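Local coordinates for protein ubiquinol-cytochrome C chaperone (Brucella abortus NCTC 8038, PDB 6RWT) that probably acts as an assembly chaperone of respiratory complex III, binding newly made cytochrome b as its mitochondrial homolog Cbp3 does, at residues R19-I24 and Q73-E78; I54-H59 and A117-N122; D82-L87 and K99-L104; A130-I135 and P143-L148; L153-C158 and S173-D178. One frame throughout, in Å; residues are numbered along the deposited sequence.

The five contacts illustrate how an all-helical chaperone fold is knit together from small contacts between helices and, in interaction 5, between a helix and a loop. Interactions 1 and 2, centres about 17 Å apart, are joined through Ile54, whose CD1 lies 3.5 Å from Ile75 CG2. Interaction 3 continues along helix 66-89 and meets interaction 1 where Tyr21 OH and Asp82 OD2 approach to 2.8 Å, probably a hydrogen bond. Interactions 4 and 5 share helix 145-161, their centres about 16 Å apart. Interaction 5 also reaches interaction 2, with Arg156 NH1 and Leu119 O 2.9 Å apart. A magnesium ion, held by Glu74 OE1 and five waters, lies beside segment 73-78 of interaction 1.

Interaction 1 (R19-I24 and Q73-E78); sequences RVYEVI and QEIADE. With MG (magnesium ion), chain C.
A helix-helix crossing in the buried core, between 19-24 of helix 2-28 and 73-78 of helix 66-89, brings Val20, Tyr21 and Ile24 against Ile75 and Glu78, and a magnesium site lies beside the second helix. The short axes cross at -59°, 10.4 Å apart. Ile75, in one of its two conformers, fills the middle: Ile75 CD1 lies 3.7 Å from Val20 CG1, the side chains crossing at about a right angle, while Ile75 CG2 meets Ile24 CD1 tip to tip at 3.9 Å. Tyr21 CG is anti to the backbone N (chi1 -163°), and the ring beyond it lies beneath Glu78 CB, which rests over one face 4.0 Å from the centroid, a CH-pi contact displaced toward the rim. The phenol OH is hydrogen-bonded to Asp82, one turn beyond Glu78. The Glu78 carboxylate is turned to other partners, a salt bridge to Lys81 and a water that also donates to Asp77. That water is a magnesium ligand; Glu74 OE1 binds the metal at 2.0 Å, and five waters complete six-coordination. Glu78 thus gives its methylene to the aromatic face and its carboxylate to Lys81 and a magnesium-bound water, positive surroundings expected to favour its ionised form.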
# COMPACT_ATOMS: atom_id res chain seq x y z
N ARG A 19 0.86 14.67 -1.19
CA ARG A 19 1.11 14.46 0.25
C ARG A 19 0.67 13.08 0.72
O ARG A 19 1.38 12.45 1.50
CB ARG A 19 0.56 15.57 1.16
CG ARG A 19 -0.80 16.17 0.86
CD ARG A 19 -0.78 17.60 1.40
NE ARG A 19 -1.79 18.50 0.84
CZ ARG A 19 -2.99 18.68 1.37
NH1 ARG A 19 -3.84 19.54 0.82
NH2 ARG A 19 -3.35 18.00 2.45
N VAL A 20 -0.48 12.60 0.23
CA VAL A 20 -0.94 11.23 0.58
C VAL A 20 0.08 10.17 0.11
O VAL A 20 0.48 9.31 0.90
CB VAL A 20 -2.36 10.95 0.01
CG1 VAL A 20 -2.75 9.47 0.12
CG2 VAL A 20 -3.40 11.79 0.73
N TYR A 21 0.53 10.27 -1.14
CA TYR A 21 1.50 9.30 -1.68
C TYR A 21 2.82 9.33 -0.88
O TYR A 21 3.40 8.27 -0.56
CB TYR A 21 1.72 9.50 -3.21
CG TYR A 21 2.37 8.29 -3.84
CD1 TYR A 21 1.63 7.13 -4.11
CD2 TYR A 21 3.73 8.26 -4.12
CE1 TYR A 21 2.23 6.00 -4.64
CE2 TYR A 21 4.34 7.13 -4.66
CZ TYR A 21 3.58 6.00 -4.93
OH TYR A 21 4.17 4.87 -5.45
N GLU A 22 3.29 10.53 -0.53
CA GLU A 22 4.52 10.67 0.27
C GLU A 22 4.41 10.05 1.67
O GLU A 22 5.38 9.43 2.14
CB GLU A 22 4.97 12.14 0.32
CG GLU A 22 5.51 12.59 -1.03
CD GLU A 22 6.03 14.01 -1.06
OE1 GLU A 22 5.56 14.87 -0.28
OE2 GLU A 22 6.92 14.28 -1.90
N VAL A 23 3.24 10.16 2.31
CA VAL A 23 2.99 9.49 3.60
C VAL A 23 3.07 7.96 3.46
O VAL A 23 3.67 7.28 4.31
CB VAL A 23 1.65 9.91 4.24
CG1 VAL A 23 1.31 9.06 5.46
CG2 VAL A 23 1.70 11.38 4.66
N ILE A 24 2.47 7.43 2.39
CA ILE A 24 2.48 5.98 2.12
C ILE A 24 3.92 5.49 1.91
O ILE A 24 4.34 4.48 2.50
CB ILE A 24 1.56 5.62 0.92
CG1 ILE A 24 0.11 5.98 1.23
CG2 ILE A 24 1.66 4.13 0.59
CD1 ILE A 24 -0.85 5.89 0.06
N GLN A 73 -8.15 5.85 -7.00
CA GLN A 73 -7.71 5.79 -8.41
C GLN A 73 -6.37 6.55 -8.61
O GLN A 73 -5.48 6.06 -9.32
CB GLN A 73 -8.76 6.40 -9.35
CG GLN A 73 -10.07 5.64 -9.51
CD GLN A 73 -11.06 6.33 -10.46
OE1 GLN A 73 -10.99 7.55 -10.69
NE2 GLN A 73 -11.98 5.55 -11.01
N GLU A 74 -6.26 7.73 -8.00
CA GLU A 74 -5.04 8.55 -8.08
C GLU A 74 -3.83 7.84 -7.45
O GLU A 74 -2.75 7.85 -8.03
CB GLU A 74 -5.23 9.91 -7.38
CG GLU A 74 -6.22 10.87 -8.05
CD GLU A 74 -5.62 11.75 -9.13
OE1 GLU A 74 -4.45 11.55 -9.53
OE2 GLU A 74 -6.34 12.68 -9.59
N ILE A 75 -4.03 7.25 -6.28
CA ILE A 75 -2.95 6.55 -5.57
C ILE A 75 -2.51 5.30 -6.35
O ILE A 75 -1.31 5.05 -6.49
CB ILE A 75 -3.35 6.22 -4.11
CG1 ILE A 75 -3.47 7.51 -3.29
CG2 ILE A 75 -2.35 5.25 -3.49
CD1 ILE A 75 -2.25 8.41 -3.35
N ALA A 76 -3.48 4.55 -6.88
CA ALA A 76 -3.18 3.41 -7.76
C ALA A 76 -2.38 3.84 -9.01
O ALA A 76 -1.39 3.20 -9.35
CB ALA A 76 -4.46 2.68 -8.16
N ASP A 77 -2.78 4.95 -9.63
CA ASP A 77 -2.06 5.51 -10.80
C ASP A 77 -0.60 5.83 -10.46
O ASP A 77 0.32 5.44 -11.20
CB ASP A 77 -2.77 6.79 -11.31
CG ASP A 77 -2.18 7.33 -12.62
OD1 ASP A 77 -2.16 6.59 -13.62
OD2 ASP A 77 -1.76 8.51 -12.66
N GLU A 78 -0.39 6.52 -9.34
CA GLU A 78 0.98 6.87 -8.92
C GLU A 78 1.82 5.62 -8.60
O GLU A 78 3.01 5.55 -8.95
CB GLU A 78 0.95 7.83 -7.72
CG GLU A 78 0.42 9.23 -8.01
CD GLU A 78 1.22 10.00 -9.05
OE1 GLU A 78 2.48 10.01 -8.97
OE2 GLU A 78 0.59 10.59 -9.95
MG MG C . -3.20 12.16 -11.05
O HOH W 1 -4.56 13.87 -11.31
O HOH W 2 -1.95 10.56 -10.81
O HOH W 3 -2.32 12.79 -12.82
O HOH W 4 -1.97 13.34 -9.87
O HOH W 5 -4.48 10.99 -12.32

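Interaction 2 (I54-H59 and A117-N122); sequences IFLALH and AALDAN
The rings of Phe55 and His59, one turn apart on helix 43-61, both meet Leu119 of helix 100-120. One face of the Phe55 ring carries His59 CB, 3.8 Å above its plane and displaced toward the rim, while Leu119 CD1 comes to the ring edge, near the plane, 3.6 Å from Phe55 CE2. The two side chains meet tip to tip. The same methyl lies obliquely to the imidazole of His59, 4.3 Å from His59 CE1. At the edge of the imidazole stands the carboxylate of Asp120, and His59 NE2 donates to Asp120 OD1 over 3.0 Å with an N-H...O angle of 159°. The oxygen lies almost in the imidazole plane and is met on its syn side, though by a donor tilted well out of the carboxylate plane; the two flat groups are 29° apart. His59 CG is anti to the backbone N (chi1 177°), which sends CG out toward the neighbouring helix. This is a buried helix-helix contact at the C-terminal end of helix 100-120, where the chain closes in a Schellman motif: Asn122 has positive phi, and Asn122 N bonds back to Leu119 O at 3.1 Å. That carbonyl also accepts from Arg156 on helix 145-161. Leu56 CD2 approaches Leu119 CD1 at 4.2 Å, the two side chains crossing at about a right angle, and on its other contacts Leu56 packs against Cys155 and Leu159.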
# COMPACT_ATOMS: atom_id res chain seq x y z
N ILE A 54 0.17 0.56 0.08
CA ILE A 54 -0.80 0.97 -0.94
C ILE A 54 -2.12 0.18 -0.78
O ILE A 54 -3.21 0.78 -0.77
CB ILE A 54 -0.21 0.82 -2.37
CG1 ILE A 54 0.93 1.83 -2.59
CG2 ILE A 54 -1.28 0.95 -3.44
CD1 ILE A 54 0.50 3.27 -2.79
N PHE A 55 -2.02 -1.14 -0.61
CA PHE A 55 -3.19 -1.97 -0.35
C PHE A 55 -4.01 -1.44 0.84
O PHE A 55 -5.23 -1.35 0.76
CB PHE A 55 -2.80 -3.45 -0.08
CG PHE A 55 -3.80 -4.16 0.78
CD1 PHE A 55 -4.96 -4.69 0.23
CD2 PHE A 55 -3.63 -4.25 2.17
CE1 PHE A 55 -5.92 -5.30 1.03
CE2 PHE A 55 -4.58 -4.85 2.98
CZ PHE A 55 -5.72 -5.37 2.40
N LEU A 56 -3.34 -1.13 1.95
CA LEU A 56 -4.06 -0.63 3.14
C LEU A 56 -4.87 0.62 2.82
O LEU A 56 -6.02 0.75 3.27
CB LEU A 56 -3.10 -0.38 4.31
CG LEU A 56 -2.73 -1.62 5.13
CD1 LEU A 56 -1.44 -1.41 5.91
CD2 LEU A 56 -3.86 -2.01 6.07
N ALA A 57 -4.29 1.54 2.05
CA ALA A 57 -5.01 2.76 1.63
C ALA A 57 -6.23 2.45 0.74
O ALA A 57 -7.33 2.96 0.98
CB ALA A 57 -4.07 3.72 0.93
N LEU A 58 -6.03 1.63 -0.29
CA LEU A 58 -7.12 1.27 -1.21
C LEU A 58 -8.25 0.52 -0.49
O LEU A 58 -9.43 0.78 -0.75
CB LEU A 58 -6.60 0.43 -2.38
CG LEU A 58 -5.50 1.04 -3.28
CD1 LEU A 58 -5.15 0.10 -4.43
CD2 LEU A 58 -5.84 2.42 -3.80
N HIS A 59 -7.87 -0.39 0.41
CA HIS A 59 -8.81 -1.17 1.22
C HIS A 59 -9.72 -0.27 2.07
O HIS A 59 -10.93 -0.51 2.16
CB HIS A 59 -8.00 -2.16 2.09
CG HIS A 59 -8.82 -3.00 3.02
ND1 HIS A 59 -8.90 -2.72 4.37
CD2 HIS A 59 -9.56 -4.11 2.82
CE1 HIS A 59 -9.68 -3.62 4.95
NE2 HIS A 59 -10.09 -4.47 4.03
N ALA A 117 -8.98 -10.37 2.66
CA ALA A 117 -9.83 -11.42 3.25
C ALA A 117 -9.49 -11.67 4.72
O ALA A 117 -10.38 -11.81 5.56
CB ALA A 117 -9.71 -12.71 2.45
N ALA A 118 -8.19 -11.73 5.03
CA ALA A 118 -7.74 -11.94 6.41
C ALA A 118 -8.16 -10.79 7.33
O ALA A 118 -8.64 -11.04 8.44
CB ALA A 118 -6.23 -12.17 6.46
N LEU A 119 -8.00 -9.55 6.87
CA LEU A 119 -8.41 -8.37 7.65
C LEU A 119 -9.93 -8.31 7.87
O LEU A 119 -10.38 -8.08 9.00
CB LEU A 119 -7.93 -7.06 6.99
CG LEU A 119 -6.43 -6.75 7.12
CD1 LEU A 119 -6.08 -5.57 6.22
CD2 LEU A 119 -6.03 -6.45 8.56
N ASP A 120 -10.70 -8.55 6.82
CA ASP A 120 -12.17 -8.55 6.93
C ASP A 120 -12.70 -9.63 7.89
O ASP A 120 -13.70 -9.40 8.58
CB ASP A 120 -12.83 -8.70 5.54
CG ASP A 120 -12.62 -7.48 4.64
OD1 ASP A 120 -12.10 -6.43 5.09
OD2 ASP A 120 -13.00 -7.58 3.45
N ALA A 121 -12.02 -10.78 7.95
CA ALA A 121 -12.33 -11.88 8.89
C ALA A 121 -11.65 -11.75 10.27
O ALA A 121 -11.89 -12.59 11.14
CB ALA A 121 -11.95 -13.21 8.25
N ASN A 122 -10.81 -10.74 10.45
CA ASN A 122 -10.00 -10.55 11.67
C ASN A 122 -9.23 -11.83 12.04
O ASN A 122 -9.17 -12.22 13.22
CB ASN A 122 -10.88 -10.05 12.81
CG ASN A 122 -11.55 -8.72 12.49
OD1 ASN A 122 -12.76 -8.64 12.34
ND2 ASN A 122 -10.74 -7.69 12.35

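Interaction 3 (D82-L87 and K99-L104); sequences DVDHSL and KRMKKL
Asp84 and Arg100 form the tight, polar part of this contact. Arg100 grips Asp84 end-on: Arg100 NH2 reaches Asp84 OD1 at 2.6 Å in a salt bridge, and Arg100 NH1 donates to Asp84 O at 3.3 Å, with a weak additional bond to OD1. For the NH2 bond, Asp84 OD1 is met from above the carboxylate plane, 53° out of it, yet lies near the guanidinium plane. Met101 CE covers the centre of one guanidinium face and touches Asp84 CB at 3.6 Å, a position reached by bending the methionine chain at chi2 and chi3. Asp94 and Arg88 extend the ionic cluster, Asp94 bonding Arg100 NE and Arg88 sharing Asp84 OD1. The apolar side is looser. Val83 faces Leu104, whose methyl positions are doubtful, with Leu87 and Leu104 partly exposed. The arrangement joins two consecutive helices, 66-89 and 100-120, linked by a loop and crossing steeply at 115° between their short axes, and the salt bridge ties the end of one to the start of the next.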
# COMPACT_ATOMS: atom_id res chain seq x y z
N ASP A 82 5.27 4.27 -10.50
CA ASP A 82 6.41 3.93 -9.64
C ASP A 82 6.97 2.53 -9.95
O ASP A 82 8.16 2.37 -10.20
CB ASP A 82 5.93 4.00 -8.17
CG ASP A 82 7.05 4.04 -7.17
OD1 ASP A 82 8.10 3.41 -7.39
OD2 ASP A 82 6.86 4.68 -6.11
N VAL A 83 6.09 1.54 -9.97
CA VAL A 83 6.49 0.13 -10.20
C VAL A 83 7.02 -0.09 -11.63
O VAL A 83 8.03 -0.79 -11.83
CB VAL A 83 5.38 -0.89 -9.85
CG1 VAL A 83 5.91 -2.31 -10.00
CG2 VAL A 83 4.93 -0.73 -8.40
N ASP A 84 6.38 0.55 -12.62
CA ASP A 84 6.88 0.56 -14.00
C ASP A 84 8.37 0.94 -14.03
O ASP A 84 9.22 0.20 -14.55
CB ASP A 84 6.01 1.52 -14.83
CG ASP A 84 6.42 1.63 -16.30
OD1 ASP A 84 7.43 1.04 -16.73
OD2 ASP A 84 5.70 2.34 -17.04
N HIS A 85 8.69 2.08 -13.41
CA HIS A 85 10.06 2.57 -13.34
C HIS A 85 10.99 1.61 -12.60
O HIS A 85 12.11 1.35 -13.07
CB HIS A 85 10.09 3.96 -12.68
CG HIS A 85 11.44 4.59 -12.67
ND1 HIS A 85 12.06 5.06 -13.81
CD2 HIS A 85 12.30 4.82 -11.65
CE1 HIS A 85 13.25 5.55 -13.49
NE2 HIS A 85 13.42 5.42 -12.19
N SER A 86 10.54 1.07 -11.46
CA SER A 86 11.33 0.09 -10.69
C SER A 86 11.69 -1.16 -11.50
O SER A 86 12.78 -1.72 -11.34
CB SER A 86 10.60 -0.33 -9.41
OG SER A 86 10.45 0.77 -8.52
N LEU A 87 10.78 -1.62 -12.35
CA LEU A 87 11.08 -2.77 -13.22
C LEU A 87 12.11 -2.41 -14.29
O LEU A 87 13.01 -3.19 -14.56
CB LEU A 87 9.80 -3.31 -13.85
CG LEU A 87 8.83 -3.95 -12.86
CD1 LEU A 87 7.57 -4.28 -13.62
CD2 LEU A 87 9.37 -5.21 -12.21
N LYS A 99 2.60 -7.30 -22.59
CA LYS A 99 1.55 -7.11 -21.58
C LYS A 99 2.14 -6.87 -20.17
O LYS A 99 1.54 -7.28 -19.17
CB LYS A 99 0.58 -8.30 -21.55
CG LYS A 99 -0.08 -8.65 -22.89
CD LYS A 99 -1.11 -9.76 -22.70
CE LYS A 99 -2.10 -9.87 -23.85
NZ LYS A 99 -1.55 -10.67 -24.97
N ARG A 100 3.30 -6.21 -20.10
CA ARG A 100 4.05 -6.05 -18.85
C ARG A 100 3.18 -5.41 -17.76
O ARG A 100 3.12 -5.94 -16.66
CB ARG A 100 5.33 -5.23 -19.07
CG ARG A 100 6.28 -5.16 -17.87
CD ARG A 100 7.55 -4.41 -18.23
NE ARG A 100 7.22 -3.05 -18.65
CZ ARG A 100 7.52 -1.91 -18.01
NH1 ARG A 100 8.28 -1.88 -16.91
NH2 ARG A 100 7.07 -0.78 -18.53
N MET A 101 2.50 -4.32 -18.08
CA MET A 101 1.70 -3.58 -17.09
C MET A 101 0.47 -4.34 -16.62
O MET A 101 0.10 -4.28 -15.44
CB MET A 101 1.25 -2.23 -17.67
CG MET A 101 2.40 -1.30 -18.05
SD MET A 101 2.97 -0.31 -16.68
CE MET A 101 4.20 -1.35 -15.90
N LYS A 102 -0.19 -5.04 -17.55
CA LYS A 102 -1.32 -5.91 -17.21
C LYS A 102 -0.90 -7.02 -16.25
O LYS A 102 -1.60 -7.30 -15.28
CB LYS A 102 -1.96 -6.50 -18.48
CG LYS A 102 -2.71 -5.48 -19.32
CD LYS A 102 -2.91 -5.96 -20.75
CE LYS A 102 -3.64 -4.93 -21.59
NZ LYS A 102 -3.78 -5.36 -23.01
N LYS A 103 0.26 -7.63 -16.51
CA LYS A 103 0.81 -8.67 -15.62
C LYS A 103 1.16 -8.11 -14.23
O LYS A 103 0.92 -8.77 -13.21
CB LYS A 103 2.03 -9.35 -16.26
CG LYS A 103 1.72 -10.20 -17.49
CD LYS A 103 3.01 -10.59 -18.19
CE LYS A 103 2.78 -11.47 -19.41
NZ LYS A 103 4.03 -11.58 -20.21
N LEU A 104 1.74 -6.91 -14.18
CA LEU A 104 2.04 -6.26 -12.89
C LEU A 104 0.80 -5.96 -12.08
O LEU A 104 0.77 -6.21 -10.87
CB LEU A 104 2.76 -4.94 -13.09
CG LEU A 104 4.23 -5.00 -13.41
CD1 LEU A 104 4.42 -5.89 -14.60
CD2 LEU A 104 4.61 -3.58 -13.75

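Interaction 4 (A130-I135 and P143-L148); sequences ALTRNI and PHACYL
Leu148 CG is anti to the backbone N (chi1 -177°), whereas Leu131 CG is anti to the carbonyl carbon (chi1 -69°), settings that send each CG into the space between the helices. The contact belongs to two consecutive helices packed across a loop: helix 124-135 ends at Ile135, a non-helical connection follows, and helix 145-161 begins at Ala145, so the last turn of one helix packs on the first turn of the next. Leu148 lies between two partners. Leu148 CD2 meets Leu131 CD2 at 4.0 Å, the side chains running askew to one another, and the same Leu148 methyl meets Ile135 CD1 tip to tip at 3.9 Å. Leu131 also lays CD1 near the Ala145 carbonyl. The small side chain of Ala145 is consistent with the close approach of the backbones, the CA atoms of Thr132 and Ala145 being 6.3 Å apart. Tyr115 of helix 100-120 touches Leu131, while Glu48 and Met49 of helix 43-61 touch Ile135, which places this pair against the rest of the helical body; Trp142, from the connection, lies against both Thr132 and Leu148. The hydroxyl of Thr132 is hydrogen-bonded to Ala128 O in its own helix, and Thr132 OG1 stands 3.4 Å from Ala145 CB.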
# COMPACT_ATOMS: atom_id res chain seq x y z
N ALA A 130 -0.29 -15.36 4.83
CA ALA A 130 -0.23 -14.58 3.58
C ALA A 130 1.04 -13.71 3.50
O ALA A 130 1.70 -13.65 2.46
CB ALA A 130 -1.48 -13.71 3.45
N LEU A 131 1.37 -13.05 4.60
CA LEU A 131 2.61 -12.26 4.67
C LEU A 131 3.87 -13.12 4.44
O LEU A 131 4.78 -12.71 3.72
CB LEU A 131 2.71 -11.50 6.00
CG LEU A 131 1.71 -10.35 6.21
CD1 LEU A 131 1.66 -9.92 7.67
CD2 LEU A 131 2.05 -9.15 5.33
N THR A 132 3.91 -14.32 5.05
CA THR A 132 5.03 -15.25 4.88
C THR A 132 5.13 -15.70 3.42
O THR A 132 6.22 -15.67 2.84
CB THR A 132 4.90 -16.48 5.83
OG1 THR A 132 4.79 -16.05 7.19
CG2 THR A 132 6.11 -17.41 5.71
N ARG A 133 4.00 -16.12 2.85
CA ARG A 133 3.90 -16.55 1.45
C ARG A 133 4.44 -15.47 0.49
O ARG A 133 5.24 -15.77 -0.40
CB ARG A 133 2.44 -16.85 1.10
CG ARG A 133 2.21 -17.64 -0.18
CD ARG A 133 0.87 -18.39 -0.16
NE ARG A 133 -0.28 -17.48 -0.09
CZ ARG A 133 -1.20 -17.41 0.89
NH1 ARG A 133 -1.18 -18.21 1.96
NH2 ARG A 133 -2.19 -16.52 0.78
N ASN A 134 4.02 -14.23 0.70
CA ASN A 134 4.38 -13.12 -0.19
C ASN A 134 5.80 -12.58 0.02
O ASN A 134 6.47 -12.23 -0.96
CB ASN A 134 3.37 -11.97 -0.08
CG ASN A 134 2.02 -12.27 -0.73
OD1 ASN A 134 1.84 -13.29 -1.42
ND2 ASN A 134 1.05 -11.40 -0.50
N ILE A 135 6.26 -12.53 1.27
CA ILE A 135 7.49 -11.80 1.64
C ILE A 135 8.70 -12.71 1.96
O ILE A 135 9.81 -12.40 1.55
CB ILE A 135 7.24 -10.82 2.81
CG1 ILE A 135 6.08 -9.88 2.46
CG2 ILE A 135 8.50 -10.01 3.12
CD1 ILE A 135 5.53 -9.06 3.62
N PRO A 143 9.75 -16.10 12.02
CA PRO A 143 9.52 -15.65 13.41
C PRO A 143 8.83 -14.30 13.60
O PRO A 143 8.08 -14.14 14.56
CB PRO A 143 10.94 -15.60 14.00
CG PRO A 143 11.70 -16.61 13.22
CD PRO A 143 11.12 -16.60 11.84
N HIS A 144 9.05 -13.36 12.68
CA HIS A 144 8.48 -12.01 12.79
C HIS A 144 7.18 -11.76 11.99
O HIS A 144 6.68 -10.63 11.98
CB HIS A 144 9.56 -10.97 12.45
CG HIS A 144 10.70 -10.97 13.41
ND1 HIS A 144 11.86 -11.69 13.19
CD2 HIS A 144 10.86 -10.34 14.60
CE1 HIS A 144 12.68 -11.50 14.21
NE2 HIS A 144 12.10 -10.69 15.08
N ALA A 145 6.63 -12.79 11.34
CA ALA A 145 5.36 -12.65 10.60
C ALA A 145 4.19 -12.18 11.46
O ALA A 145 3.40 -11.35 11.02
CB ALA A 145 5.00 -13.95 9.88
N CYS A 146 4.07 -12.71 12.68
CA CYS A 146 3.00 -12.30 13.60
C CYS A 146 3.18 -10.86 14.12
O CYS A 146 2.19 -10.18 14.42
CB CYS A 146 2.91 -13.28 14.77
SG CYS A 146 2.32 -14.92 14.28
N TYR A 147 4.42 -10.39 14.21
CA TYR A 147 4.74 -8.99 14.54
C TYR A 147 4.27 -8.03 13.43
O TYR A 147 3.63 -7.00 13.69
CB TYR A 147 6.26 -8.80 14.70
CG TYR A 147 6.77 -8.61 16.11
CD1 TYR A 147 6.73 -7.36 16.72
CD2 TYR A 147 7.37 -9.66 16.81
CE1 TYR A 147 7.23 -7.16 18.00
CE2 TYR A 147 7.87 -9.48 18.09
CZ TYR A 147 7.80 -8.22 18.68
OH TYR A 147 8.29 -8.02 19.95
N LEU A 148 4.61 -8.37 12.19
CA LEU A 148 4.19 -7.57 11.03
C LEU A 148 2.66 -7.59 10.91
O LEU A 148 2.04 -6.56 10.63
CB LEU A 148 4.87 -8.06 9.75
CG LEU A 148 4.57 -7.26 8.47
CD1 LEU A 148 4.90 -5.78 8.63
CD2 LEU A 148 5.32 -7.84 7.27

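Interaction 5 (L153-C158 and S173-D178); sequences LQCRDC and SYMDVD
Cys155 and Cys158, one turn apart on helix 145-161, meet the extended chain 173-175 as it runs back over the helix after the short helix 164-168, a loop-on-helix contact of the C-terminal region. The sulfur-aromatic part involves Cys155, whose SG lies at the edge of the Tyr174 ring, 5.3 Å from the centroid and 84° off the ring normal; the nearest ring atom is CD2, at 3.9 Å. The phenol OH is held elsewhere, by a hydrogen bond to His53 O, and the ring packs on Leu56 and Ala57 of helix 43-61. Apolar and sulfur contacts follow with Met175, whose chain is bent at chi2 and chi3 and lies over the helix backbone. Met175 CG is 3.8 Å from Gln154 C. Met175 SD lies 3.9 Å from Cys158 CB. Met175 CE comes to 3.8 Å from Gln154 OE1, the glutamine crossing the methionine at about a right angle. Within each segment there are also polar bonds: Arg156 NE and NH2 both hold Asp157 OD1 from the same face in a salt bridge, and Asp178 N closes an Asx turn on Asp176 OD1. Met175 N is buried without a partner, its nearest neighbour across the contact being Cys155 SG at 3.7 Å.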
# COMPACT_ATOMS: atom_id res chain seq x y z
N LEU A 153 -2.85 -5.06 11.22
CA LEU A 153 -4.16 -4.97 11.88
C LEU A 153 -4.38 -3.60 12.55
O LEU A 153 -5.45 -3.00 12.38
CB LEU A 153 -4.33 -6.10 12.91
CG LEU A 153 -4.63 -7.48 12.30
CD1 LEU A 153 -4.18 -8.61 13.22
CD2 LEU A 153 -6.11 -7.60 11.97
N GLN A 154 -3.38 -3.09 13.26
CA GLN A 154 -3.47 -1.77 13.89
C GLN A 154 -3.57 -0.62 12.87
O GLN A 154 -4.31 0.34 13.10
CB GLN A 154 -2.30 -1.52 14.85
CG GLN A 154 -2.31 -2.42 16.08
CD GLN A 154 -1.16 -2.14 17.03
OE1 GLN A 154 -0.80 -0.99 17.26
NE2 GLN A 154 -0.59 -3.20 17.60
N CYS A 155 -2.86 -0.71 11.74
CA CYS A 155 -3.00 0.28 10.66
C CYS A 155 -4.43 0.28 10.09
O CYS A 155 -5.00 1.34 9.81
CB CYS A 155 -1.98 0.03 9.53
SG CYS A 155 -0.24 0.41 9.91
N ARG A 156 -5.01 -0.91 9.90
CA ARG A 156 -6.39 -1.02 9.41
C ARG A 156 -7.34 -0.30 10.37
O ARG A 156 -8.21 0.48 9.93
CB ARG A 156 -6.79 -2.50 9.24
CG ARG A 156 -8.14 -2.76 8.56
CD ARG A 156 -9.36 -2.60 9.46
NE ARG A 156 -9.20 -3.27 10.75
CZ ARG A 156 -9.42 -4.57 10.97
NH1 ARG A 156 -9.86 -5.38 10.01
NH2 ARG A 156 -9.21 -5.05 12.19
N ASP A 157 -7.18 -0.56 11.67
CA ASP A 157 -8.01 0.08 12.70
C ASP A 157 -7.87 1.60 12.68
O ASP A 157 -8.87 2.31 12.69
CB ASP A 157 -7.66 -0.47 14.10
CG ASP A 157 -8.11 -1.93 14.30
OD1 ASP A 157 -8.86 -2.48 13.47
OD2 ASP A 157 -7.71 -2.53 15.33
N CYS A 158 -6.64 2.10 12.62
CA CYS A 158 -6.39 3.55 12.57
C CYS A 158 -7.01 4.22 11.34
O CYS A 158 -7.71 5.23 11.45
CB CYS A 158 -4.89 3.82 12.61
SG CYS A 158 -4.42 5.55 12.32
N SER A 173 -2.74 8.67 7.97
CA SER A 173 -1.62 8.26 8.82
C SER A 173 -1.59 6.75 9.03
O SER A 173 -2.63 6.07 8.94
CB SER A 173 -1.62 9.01 10.16
OG SER A 173 -2.82 8.79 10.88
N TYR A 174 -0.39 6.23 9.26
CA TYR A 174 -0.14 4.84 9.63
C TYR A 174 0.44 4.81 11.04
O TYR A 174 0.87 5.84 11.59
CB TYR A 174 0.85 4.20 8.65
CG TYR A 174 0.28 4.03 7.24
CD1 TYR A 174 0.19 5.11 6.36
CD2 TYR A 174 -0.22 2.80 6.81
CE1 TYR A 174 -0.35 4.96 5.09
CE2 TYR A 174 -0.76 2.64 5.54
CZ TYR A 174 -0.83 3.73 4.67
OH TYR A 174 -1.38 3.59 3.40
N MET A 175 0.46 3.62 11.63
CA MET A 175 1.06 3.45 12.95
C MET A 175 2.59 3.55 12.88
O MET A 175 3.18 3.30 11.82
CB MET A 175 0.64 2.10 13.55
CG MET A 175 -0.87 1.90 13.72
SD MET A 175 -1.72 3.08 14.80
CE MET A 175 -0.95 2.70 16.37
N ASP A 176 3.22 3.98 13.97
CA ASP A 176 4.68 3.94 14.13
C ASP A 176 5.06 2.50 14.48
O ASP A 176 4.82 2.04 15.60
CB ASP A 176 5.13 4.93 15.23
CG ASP A 176 6.66 4.92 15.50
OD1 ASP A 176 7.42 4.13 14.90
OD2 ASP A 176 7.10 5.72 16.36
N VAL A 177 5.68 1.79 13.54
CA VAL A 177 6.07 0.39 13.75
C VAL A 177 6.97 0.17 14.98
O VAL A 177 6.93 -0.91 15.57
CB VAL A 177 6.69 -0.22 12.45
CG1 VAL A 177 8.08 0.33 12.18
CG2 VAL A 177 6.72 -1.75 12.54
N ASP A 178 7.75 1.18 15.39
CA ASP A 178 8.61 1.07 16.59
C ASP A 178 7.84 0.94 17.92
O ASP A 178 8.41 0.49 18.92
CB ASP A 178 9.55 2.28 16.69
CG ASP A 178 10.57 2.33 15.56
OD1 ASP A 178 11.04 1.27 15.13
OD2 ASP A 178 10.90 3.45 15.11